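Local coordinates for Non-structural protein 3 (Porcine deltacoronavirus, PDB 6LN0) that is a multidomain viral protein with a macro domain and a zinc-bearing papain-like peptidase domain, the latter probably cleaving the viral polyprotein, at residues A[332-337]-A[365-370]; A[345-350]-A[377-382]. All blocks are in the same frame, centred on the assembly; numbering follows the deposited sequence.

How the interactions relate
Both contacts belong to one mixed sheet of the papain-like peptidase part, and their segments alternate along the chain. Interaction 1 lies at the tip, partly exposed, where a turn meets strand 365-371 through one backbone bond, two buried threonines and a zinc site. Interaction 2 is more buried and further in, a regular parallel pairing of strands 338-346 and 376-383 held by three backbone bonds and aliphatic packing, with no metal or charge across it. Strand 338-346 leaves the zinc turn and runs on into interaction 2. Trp-366 joins the two contacts directly, its indole packing on the backbone of Ser-346 to Arg-349, with CG 3.3 Å from Arg-349 O.

Interaction 1. Residues A[332-337]-A[365-370]. With ZN (zinc ion), chain B.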
ATOM      1  N   THR A 332      15.078  29.741  38.124  1.00 35.09           N
ATOM      2  CA  THR A 332      14.327  30.914  37.702  1.00 39.35           C
ATOM      3  C   THR A 332      14.841  32.166  38.410  1.00 42.04           C
ATOM      4  O   THR A 332      15.421  32.105  39.497  1.00 45.13           O
ATOM      5  CB  THR A 332      12.831  30.718  37.971  1.00 44.30           C
ATOM      6  OG1 THR A 332      12.612  30.409  39.352  1.00 40.39           O
ATOM      7  CG2 THR A 332      12.273  29.576  37.128  1.00 37.11           C
ATOM      8  N   ALA A 333      14.664  33.308  37.761  1.00 45.17           N
ATOM      9  CA  ALA A 333      14.975  34.577  38.405  1.00 38.87           C
ATOM     10  C   ALA A 333      13.878  34.988  39.377  1.00 45.90           C
ATOM     11  O   ALA A 333      14.157  35.632  40.392  1.00 52.24           O
ATOM     12  CB  ALA A 333      15.186  35.663  37.356  1.00 36.29           C
ATOM     13  N   CYS A 334      12.643  34.576  39.124  1.00 47.82           N
ATOM     14  CA  CYS A 334      11.539  34.987  39.980  1.00 51.69           C
ATOM     15  C   CYS A 334      11.597  34.308  41.349  1.00 49.79           C
ATOM     16  O   CYS A 334      11.425  34.970  42.378  1.00 62.18           O
ATOM     17  CB  CYS A 334      10.212  34.688  39.295  1.00 54.76           C
ATOM     18  SG  CYS A 334      10.170  33.049  38.596  1.00 46.91           S
ATOM     19  N   CYS A 335      11.842  32.993  41.409  1.00 47.64           N
ATOM     20  CA  CYS A 335      11.825  32.333  42.709  1.00 45.06           C
ATOM     21  C   CYS A 335      12.962  31.341  42.931  1.00 45.20           C
ATOM     22  O   CYS A 335      12.915  30.595  43.913  1.00 47.29           O
ATOM     23  CB  CYS A 335      10.482  31.605  42.904  1.00 44.18           C
ATOM     24  SG  CYS A 335       9.953  30.512  41.571  1.00 46.35           S
ATOM     25  N   ASN A 336      13.990  31.319  42.082  1.00 45.72           N
ATOM     26  CA  ASN A 336      15.106  30.364  42.208  1.00 45.88           C
ATOM     27  C   ASN A 336      14.627  28.914  42.357  1.00 45.07           C
ATOM     28  O   ASN A 336      15.069  28.155  43.234  1.00 45.72           O
ATOM     29  CB  ASN A 336      16.021  30.782  43.351  1.00 44.22           C
ATOM     30  CG  ASN A 336      16.563  32.176  43.129  1.00 54.68           C
ATOM     31  OD1 ASN A 336      15.994  33.159  43.616  1.00 57.01           O
ATOM     32  ND2 ASN A 336      17.625  32.284  42.329  1.00 53.72           N
ATOM     33  N   THR A 337      13.699  28.532  41.486  1.00 39.86           N
ATOM     34  CA  THR A 337      13.327  27.132  41.341  1.00 43.21           C
ATOM     35  C   THR A 337      14.218  26.480  40.287  1.00 37.96           C
ATOM     36  O   THR A 337      14.496  27.077  39.246  1.00 38.61           O
ATOM     37  CB  THR A 337      11.854  27.034  40.978  1.00 46.49           C
ATOM     38  OG1 THR A 337      11.085  27.503  42.093  1.00 48.11           O
ATOM     39  CG2 THR A 337      11.453  25.576  40.647  1.00 47.09           C
ATOM     40  N   VAL A 365       4.516  33.964  35.874  1.00 50.14           N
ATOM     41  CA  VAL A 365       5.190  34.989  35.087  1.00 45.92           C
ATOM     42  C   VAL A 365       6.134  34.307  34.109  1.00 47.33           C
ATOM     43  O   VAL A 365       6.594  33.185  34.334  1.00 47.88           O
ATOM     44  CB  VAL A 365       6.007  35.979  35.955  1.00 51.74           C
ATOM     45  CG1 VAL A 365       5.096  36.913  36.692  1.00 61.67           C
ATOM     46  CG2 VAL A 365       6.875  35.214  36.934  1.00 49.51           C
ATOM     47  N   TRP A 366       6.443  35.016  33.026  1.00 48.27           N
ATOM     48  CA  TRP A 366       7.518  34.654  32.112  1.00 48.06           C
ATOM     49  C   TRP A 366       8.808  35.268  32.648  1.00 49.59           C
ATOM     50  O   TRP A 366       8.972  36.492  32.635  1.00 50.86           O
ATOM     51  CB  TRP A 366       7.197  35.128  30.697  1.00 39.93           C
ATOM     52  CG  TRP A 366       6.131  34.279  30.106  1.00 49.37           C
ATOM     53  CD1 TRP A 366       4.791  34.513  30.146  1.00 48.37           C
ATOM     54  CD2 TRP A 366       6.303  33.014  29.426  1.00 45.59           C
ATOM     55  NE1 TRP A 366       4.114  33.486  29.524  1.00 53.67           N
ATOM     56  CE2 TRP A 366       5.014  32.556  29.070  1.00 46.03           C
ATOM     57  CE3 TRP A 366       7.417  32.231  29.087  1.00 42.15           C
ATOM     58  CZ2 TRP A 366       4.801  31.334  28.382  1.00 51.71           C
ATOM     59  CZ3 TRP A 366       7.210  31.014  28.405  1.00 44.08           C
ATOM     60  CH2 TRP A 366       5.906  30.583  28.058  1.00 41.34           C
ATOM     61  N   THR A 367       9.726  34.411  33.124  1.00 49.38           N
ATOM     62  CA  THR A 367      10.899  34.812  33.880  1.00 39.38           C
ATOM     63  C   THR A 367      12.187  34.512  33.129  1.00 43.82           C
ATOM     64  O   THR A 367      12.262  33.518  32.402  1.00 46.78           O
ATOM     65  CB  THR A 367      10.949  34.085  35.221  1.00 45.07           C
ATOM     66  OG1 THR A 367      12.146  34.456  35.901  1.00 47.55           O
ATOM     67  CG2 THR A 367      10.963  32.566  35.007  1.00 41.35           C
ATOM     68  N   PRO A 368      13.216  35.340  33.287  1.00 47.61           N
ATOM     69  CA  PRO A 368      14.561  34.916  32.875  1.00 41.28           C
ATOM     70  C   PRO A 368      15.112  33.851  33.813  1.00 41.39           C
ATOM     71  O   PRO A 368      14.491  33.526  34.837  1.00 38.95           O
ATOM     72  CB  PRO A 368      15.377  36.217  32.945  1.00 45.52           C
ATOM     73  CG  PRO A 368      14.371  37.307  32.962  1.00 42.11           C
ATOM     74  CD  PRO A 368      13.199  36.751  33.710  1.00 40.25           C
ATOM     75  N   PHE A 369      16.287  33.315  33.498  1.00 38.34           N
ATOM     76  CA  PHE A 369      16.761  32.154  34.237  1.00 42.39           C
ATOM     77  C   PHE A 369      18.282  32.083  34.179  1.00 41.88           C
ATOM     78  O   PHE A 369      18.921  32.662  33.298  1.00 39.73           O
ATOM     79  CB  PHE A 369      16.135  30.859  33.685  1.00 39.30           C
ATOM     80  CG  PHE A 369      16.362  30.649  32.213  1.00 38.22           C
ATOM     81  CD1 PHE A 369      17.535  30.071  31.747  1.00 40.39           C
ATOM     82  CD2 PHE A 369      15.383  30.988  31.300  1.00 36.69           C
ATOM     83  CE1 PHE A 369      17.738  29.850  30.380  1.00 37.06           C
ATOM     84  CE2 PHE A 369      15.574  30.768  29.930  1.00 40.50           C
ATOM     85  CZ  PHE A 369      16.745  30.194  29.471  1.00 38.63           C
ATOM     86  N   THR A 370      18.855  31.335  35.107  1.00 39.59           N
ATOM     87  CA  THR A 370      20.310  31.238  35.168  1.00 40.52           C
ATOM     88  C   THR A 370      20.718  29.805  34.883  1.00 42.25           C
ATOM     89  O   THR A 370      20.396  28.902  35.677  1.00 40.43           O
ATOM     90  CB  THR A 370      20.837  31.699  36.525  1.00 44.39           C
ATOM     91  OG1 THR A 370      20.445  33.072  36.751  1.00 44.18           O
ATOM     92  CG2 THR A 370      22.336  31.576  36.553  1.00 40.09           C
TER
HETATM   93 ZN    ZN B 501       8.927  31.741  39.960  1.00 48.75          ZN
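The peptide carbonyl of Pro-368 is approached in two ways: Thr-367 OG1 donates to it in the plane, on a lone pair, at 2.7 Å, while Ala-333 N comes from above the plane, bonding to Pro-368 O at 2.9 Å. Ala-333 CB rests beside that oxygen, and the ring of Phe-369 points off to meet Phe-328 with the planes about 20° apart. Thr-367 OG1, anti to its backbone N (chi1 177°), thus gives its proton to Pro-368 O and weakly accepts Cys-334 N at 3.3 Å. The same rotation sets Thr-367 CG2 3.7 Å from Cys-334 SG. The side chains of Thr-367 and Thr-332 cross at about a right angle, their CG2 methyls 3.9 Å apart. Thr-332 OG1, tucked between its backbone N and carbonyl carbon, accepts Thr-337 N at 3.0 Å and, weakly, Cys-335 N, which pins the turn. The pairing of Thr-332 with Phe-369 is antiparallel and non-hydrogen-bonded. Cys-334 SG and Cys-335 SG each bind zinc at 2.3 Å; Cys-360 and Cys-363 complete the Cys4 site. Zinc ties the turn after strand 327-332 to the end of strand 358-360 and the turn that follows it, as at the fingertips of coronavirus papain-like proteases.

Interaction 2. Residues A[345-350]-A[377-382]; sequences ISVARE and AVAIGT
Two strands run parallel here, Ile-345 paired with Ala-379 and Ser-346 with Ile-380, and three backbone bonds follow: Ile-345 N to Val-378 O at 2.8 Å (N-H...O 171°), Ile-380 N back to Ile-345 O at 2.8 Å, and Val-347 N to Ile-380 O at 2.9 Å. Ile-345 O also receives a CH...O contact from Ala-379 CA, 3.3 Å away. The side chain of Ile-345, with CG1 anti to the carbonyl carbon and the chain then extended (chi2 176°), carries CD1 to Ala-377 CB at 4.0 Å. On the same face Val-347 CG2, beside its own backbone N, touches Ala-379 CB at 4.0 Å, and Phe-369 of strand 365-371 packs on Ile-345. On the other face Ile-380 CG1 sits between its backbone N and carbonyl carbon (chi1 52°), 3.4 Å from Ile-345 O and 3.7 Å from Ser-346 CA; Ile-317 of helix 313-322 packs on Ile-380. Strand 416-423 adjoins 376-383 along its other edge. The first strand ends at Ser-346, and Val-347 N adds one last bond, so the pairing is short. The contact thus rests on three amides, each donating nearly along a C=O axis, and on apolar packing on the Ile-345 face, with no charged or metal partner between the two segments.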
ATOM      1  N   ILE A 345      12.473  26.333  23.647  1.00 39.60           N
ATOM      2  CA  ILE A 345      11.563  27.037  24.538  1.00 36.82           C
ATOM      3  C   ILE A 345      10.526  27.759  23.706  1.00 37.46           C
ATOM      4  O   ILE A 345      10.857  28.556  22.825  1.00 43.47           O
ATOM      5  CB  ILE A 345      12.300  28.042  25.427  1.00 41.22           C
ATOM      6  CG1 ILE A 345      13.564  27.446  26.025  1.00 43.83           C
ATOM      7  CG2 ILE A 345      11.350  28.534  26.507  1.00 40.65           C
ATOM      8  CD1 ILE A 345      14.343  28.498  26.845  1.00 40.97           C
ATOM      9  N   SER A 346       9.281  27.532  24.015  1.00 42.36           N
ATOM     10  CA  SER A 346       8.183  28.150  23.297  1.00 44.57           C
ATOM     11  C   SER A 346       7.712  29.303  24.181  1.00 40.40           C
ATOM     12  O   SER A 346       6.940  29.102  25.118  1.00 41.97           O
ATOM     13  CB  SER A 346       7.105  27.107  23.005  1.00 35.81           C
ATOM     14  OG  SER A 346       5.822  27.690  22.917  1.00 52.80           O
ATOM     15  N   VAL A 347       8.221  30.505  23.920  1.00 40.96           N
ATOM     16  CA  VAL A 347       7.945  31.656  24.783  1.00 43.73           C
ATOM     17  C   VAL A 347       6.655  32.262  24.246  1.00 47.08           C
ATOM     18  O   VAL A 347       6.656  33.060  23.305  1.00 46.70           O
ATOM     19  CB  VAL A 347       9.093  32.660  24.807  1.00 45.78           C
ATOM     20  CG1 VAL A 347       8.814  33.741  25.854  1.00 42.93           C
ATOM     21  CG2 VAL A 347      10.426  31.965  25.038  1.00 37.33           C
ATOM     22  N   ALA A 348       5.536  31.852  24.833  1.00 46.74           N
ATOM     23  CA  ALA A 348       4.241  32.203  24.268  1.00 50.67           C
ATOM     24  C   ALA A 348       3.891  33.670  24.507  1.00 48.12           C
ATOM     25  O   ALA A 348       3.066  34.236  23.785  1.00 49.27           O
ATOM     26  CB  ALA A 348       3.171  31.266  24.844  1.00 40.15           C
ATOM     27  N   ARG A 349       4.515  34.302  25.489  1.00 47.32           N
ATOM     28  CA  ARG A 349       4.231  35.684  25.825  1.00 47.23           C
ATOM     29  C   ARG A 349       5.488  36.289  26.418  1.00 49.65           C
ATOM     30  O   ARG A 349       6.257  35.604  27.099  1.00 47.31           O
ATOM     31  CB  ARG A 349       3.086  35.800  26.827  1.00 47.63           C
ATOM     32  CG  ARG A 349       2.653  37.206  27.050  1.00 48.57           C
ATOM     33  CD  ARG A 349       1.455  37.242  27.939  1.00 51.25           C
ATOM     34  NE  ARG A 349       1.157  38.606  28.327  1.00 51.31           N
ATOM     35  CZ  ARG A 349       0.279  38.942  29.267  1.00 56.86           C
ATOM     36  NH1 ARG A 349      -0.404  38.004  29.916  1.00 50.03           N
ATOM     37  NH2 ARG A 349       0.085  40.227  29.560  1.00 54.34           N
ATOM     38  N   GLU A 350       5.680  37.582  26.162  1.00 45.65           N
ATOM     39  CA  GLU A 350       6.854  38.316  26.612  1.00 45.70           C
ATOM     40  C   GLU A 350       8.106  37.874  25.884  1.00 45.87           C
ATOM     41  O   GLU A 350       9.199  37.914  26.448  1.00 46.72           O
ATOM     42  CB  GLU A 350       7.068  38.198  28.128  1.00 45.95           C
ATOM     43  CG  GLU A 350       5.816  38.397  28.968  1.00 49.14           C
ATOM     44  CD  GLU A 350       5.365  39.844  29.004  1.00 61.75           C
ATOM     45  OE1 GLU A 350       4.385  40.148  29.732  1.00 64.78           O
ATOM     46  OE2 GLU A 350       5.996  40.679  28.309  1.00 64.33           O
ATOM     47  N   ALA A 377      20.209  27.467  24.329  1.00 46.78           N
ATOM     48  CA  ALA A 377      18.792  27.189  24.170  1.00 43.44           C
ATOM     49  C   ALA A 377      18.252  27.979  22.989  1.00 46.66           C
ATOM     50  O   ALA A 377      18.676  29.115  22.757  1.00 44.74           O
ATOM     51  CB  ALA A 377      18.016  27.536  25.442  1.00 42.44           C
ATOM     52  N   VAL A 378      17.338  27.361  22.233  1.00 42.35           N
ATOM     53  CA  VAL A 378      16.585  28.028  21.179  1.00 38.91           C
ATOM     54  C   VAL A 378      15.256  28.467  21.756  1.00 40.34           C
ATOM     55  O   VAL A 378      14.590  27.690  22.443  1.00 43.13           O
ATOM     56  CB  VAL A 378      16.356  27.112  19.963  1.00 41.62           C
ATOM     57  CG1 VAL A 378      15.316  27.728  19.030  1.00 37.72           C
ATOM     58  CG2 VAL A 378      17.656  26.861  19.236  1.00 44.99           C
ATOM     59  N   ALA A 379      14.851  29.697  21.461  1.00 39.75           N
ATOM     60  CA  ALA A 379      13.564  30.218  21.896  1.00 40.66           C
ATOM     61  C   ALA A 379      12.752  30.577  20.669  1.00 39.77           C
ATOM     62  O   ALA A 379      13.305  31.057  19.677  1.00 44.51           O
ATOM     63  CB  ALA A 379      13.730  31.454  22.793  1.00 40.16           C
ATOM     64  N   ILE A 380      11.450  30.327  20.720  1.00 41.54           N
ATOM     65  CA  ILE A 380      10.569  30.667  19.615  1.00 41.92           C
ATOM     66  C   ILE A 380       9.442  31.522  20.151  1.00 42.07           C
ATOM     67  O   ILE A 380       8.957  31.320  21.269  1.00 47.09           O
ATOM     68  CB  ILE A 380      10.004  29.441  18.845  1.00 40.24           C
ATOM     69  CG1 ILE A 380       9.356  28.422  19.770  1.00 44.47           C
ATOM     70  CG2 ILE A 380      11.074  28.799  17.959  1.00 34.38           C
ATOM     71  CD1 ILE A 380       8.485  27.396  18.990  1.00 44.93           C
ATOM     72  N   GLY A 381       9.044  32.486  19.337  1.00 45.30           N
ATOM     73  CA  GLY A 381       7.979  33.418  19.646  1.00 44.00           C
ATOM     74  C   GLY A 381       7.927  34.400  18.502  1.00 42.23           C
ATOM     75  O   GLY A 381       8.581  34.196  17.481  1.00 43.22           O
ATOM     76  N   THR A 382       7.186  35.490  18.668  1.00 46.14           N
ATOM     77  CA  THR A 382       7.267  36.566  17.684  1.00 51.39           C
ATOM     78  C   THR A 382       7.396  37.917  18.367  1.00 48.62           C
ATOM     79  O   THR A 382       6.560  38.266  19.202  1.00 48.76           O
ATOM     80  CB  THR A 382       6.051  36.582  16.778  1.00 49.25           C
ATOM     81  OG1 THR A 382       5.838  35.264  16.290  1.00 52.58           O
ATOM     82  CG2 THR A 382       6.303  37.539  15.608  1.00 52.11           C
TER